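Local atomic coordinates of uncharacterized protein (PDB entry 4EZI), a protein that is of unknown function but adopts an alpha/beta-hydrolase fold and may act as a lipase on triacylglycerols. Residues Val363-Phe366 / Lys367-Arg371. Sequence-based numbering, arbitrary orientation.
Sequences VDFF and KQFER
V363 O accepts the amide of K367 at 2.9 Å, with an N-H...O angle of 160°, the i to i+4 bond expected in the last turns of an alpha-helix. V363 CG1 also approaches K367 CG at 4.3 Å, a loose apolar contact. One residue on, D364 O accepts hydrogen bonds from the amide of Q368 and from a water whose O lies 2.8 Å away. R371 NH1 donates to this water at 2.9 Å, in the guanidinium plane, while one face of the guanidinium lies over Q368 CA. By these two contacts R371, the first residue to leave helical backbone angles, folds its side chain back along the helix; D364 OD2 forms a salt bridge with K360 NZ. F365 makes the aromatic contact: with CG anti to the backbone N (chi1 -169°), its ring presents a face to the edge of F369. The planes stand at 67° in a T-shaped pair, F369 CE2 coming within 3.5 Å of F365 CE1, whereas the backbone bond from F369 N to F365 O is weak. F366 O accepts a hydrogen bond from E370 N at 2.8 Å. E370 OE1 pairs with K367 NZ in a 2.8 Å salt bridge, met on the syn side, a little out of the carboxylate plane. Y111 OH is also hydrogen-bonded to E370 OE1, and A109 O accepts a hydrogen bond from K367 NZ. This C-terminal end of helix 355-370, the last helix of the alpha/beta-hydrolase fold, packs on the central sheet beside helix 99-108: F365 and F366 rest on strand 193-197, F366 also meets Y164 and A166 of strand 162-168, and V363 and F366 touch Y105.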
loop_
_atom_site.group_PDB
_atom_site.type_symbol
_atom_site.label_atom_id
_atom_site.label_comp_id
_atom_site.label_asym_id
_atom_site.label_seq_id
_atom_site.Cartn_x
_atom_site.Cartn_y
_atom_site.Cartn_z
ATOM N N VAL A 363 -5.650 -11.485 -7.388
ATOM C CA VAL A 363 -6.702 -12.435 -7.003
ATOM C C VAL A 363 -6.409 -13.845 -7.532
ATOM O O VAL A 363 -6.518 -14.831 -6.820
ATOM C CB VAL A 363 -8.127 -11.984 -7.478
ATOM C CG1 VAL A 363 -9.188 -13.085 -7.165
ATOM C CG2 VAL A 363 -8.512 -10.644 -6.864
ATOM N N ASP A 364 -6.010 -13.914 -8.796
ATOM C CA ASP A 364 -5.724 -15.208 -9.416
ATOM C C ASP A 364 -4.543 -15.914 -8.743
ATOM O O ASP A 364 -4.552 -17.138 -8.573
ATOM C CB ASP A 364 -5.468 -15.048 -10.899
ATOM C CG ASP A 364 -6.716 -14.759 -11.697
ATOM O OD1 ASP A 364 -7.841 -15.001 -11.218
ATOM O OD2 ASP A 364 -6.556 -14.326 -12.859
ATOM N N PHE A 365 -3.522 -15.156 -8.372
ATOM C CA PHE A 365 -2.384 -15.704 -7.652
ATOM C C PHE A 365 -2.801 -16.273 -6.299
ATOM O O PHE A 365 -2.416 -17.391 -5.941
ATOM C CB PHE A 365 -1.329 -14.622 -7.476
ATOM C CG PHE A 365 0.002 -15.100 -6.970
ATOM C CD1 PHE A 365 0.796 -15.941 -7.731
ATOM C CD2 PHE A 365 0.478 -14.686 -5.739
ATOM C CE1 PHE A 365 2.050 -16.336 -7.282
ATOM C CE2 PHE A 365 1.709 -15.088 -5.271
ATOM C CZ PHE A 365 2.506 -15.906 -6.059
ATOM N N PHE A 366 -3.619 -15.537 -5.569
ATOM C CA PHE A 366 -4.081 -16.007 -4.278
ATOM C C PHE A 366 -4.945 -17.253 -4.402
ATOM O O PHE A 366 -4.807 -18.204 -3.622
ATOM C CB PHE A 366 -4.824 -14.901 -3.530
ATOM C CG PHE A 366 -3.947 -13.723 -3.182
ATOM C CD1 PHE A 366 -2.554 -13.843 -3.151
ATOM C CD2 PHE A 366 -4.511 -12.483 -2.931
ATOM C CE1 PHE A 366 -1.768 -12.774 -2.833
ATOM C CE2 PHE A 366 -3.708 -11.391 -2.599
ATOM C CZ PHE A 366 -2.338 -11.535 -2.553
ATOM N N LYS A 367 -5.781 -17.296 -5.420
ATOM C CA LYS A 367 -6.606 -18.484 -5.651
ATOM C C LYS A 367 -5.745 -19.729 -5.911
ATOM O O LYS A 367 -6.072 -20.828 -5.441
ATOM C CB LYS A 367 -7.578 -18.242 -6.793
ATOM C CG LYS A 367 -8.740 -17.313 -6.429
ATOM C CD LYS A 367 -9.779 -18.051 -5.588
ATOM C CE LYS A 367 -10.705 -17.096 -4.869
ATOM N NZ LYS A 367 -11.584 -17.839 -3.908
ATOM N N GLN A 368 -4.630 -19.556 -6.626
ATOM C CA GLN A 368 -3.710 -20.648 -6.888
ATOM C C GLN A 368 -3.213 -21.246 -5.586
ATOM O O GLN A 368 -3.148 -22.466 -5.452
ATOM C CB GLN A 368 -2.542 -20.171 -7.744
ATOM C CG GLN A 368 -1.530 -21.253 -8.058
ATOM C CD GLN A 368 -0.391 -20.772 -8.934
ATOM O OE1 GLN A 368 -0.513 -19.778 -9.656
ATOM N NE2 GLN A 368 0.725 -21.497 -8.880
ATOM N N PHE A 369 -2.867 -20.402 -4.626
ATOM C CA PHE A 369 -2.348 -20.862 -3.355
ATOM C C PHE A 369 -3.418 -21.211 -2.337
ATOM O O PHE A 369 -3.149 -21.974 -1.407
ATOM C CB PHE A 369 -1.219 -19.939 -2.863
ATOM C CG PHE A 369 -0.031 -20.055 -3.741
ATOM C CD1 PHE A 369 0.757 -21.194 -3.655
ATOM C CD2 PHE A 369 0.206 -19.151 -4.775
ATOM C CE1 PHE A 369 1.784 -21.394 -4.539
ATOM C CE2 PHE A 369 1.256 -19.344 -5.653
ATOM C CZ PHE A 369 2.041 -20.474 -5.524
ATOM N N GLU A 370 -4.635 -20.728 -2.543
ATOM C CA GLU A 370 -5.780 -21.165 -1.748
ATOM C C GLU A 370 -6.050 -22.656 -1.958
ATOM O O GLU A 370 -6.375 -23.363 -1.010
ATOM C CB GLU A 370 -7.017 -20.358 -2.165
ATOM C CG GLU A 370 -8.278 -20.719 -1.380
ATOM C CD GLU A 370 -9.473 -19.771 -1.658
ATOM O OE1 GLU A 370 -9.407 -18.941 -2.579
ATOM O OE2 GLU A 370 -10.474 -19.860 -0.935
ATOM N N ARG A 371 -5.938 -23.098 -3.206
ATOM C CA ARG A 371 -6.383 -24.452 -3.630
ATOM C C ARG A 371 -5.270 -25.495 -3.645
ATOM O O ARG A 371 -5.361 -26.533 -4.320
ATOM C CB ARG A 371 -7.109 -24.384 -4.997
ATOM C CG ARG A 371 -6.213 -24.088 -6.179
ATOM C CD ARG A 371 -6.987 -23.907 -7.432
ATOM N NE ARG A 371 -6.090 -23.666 -8.557
ATOM C CZ ARG A 371 -5.950 -22.511 -9.220
ATOM N NH1 ARG A 371 -6.671 -21.423 -8.931
ATOM N NH2 ARG A 371 -5.070 -22.438 -10.212
HETATM O O HOH W 1 -5.814 -19.000 -10.204
#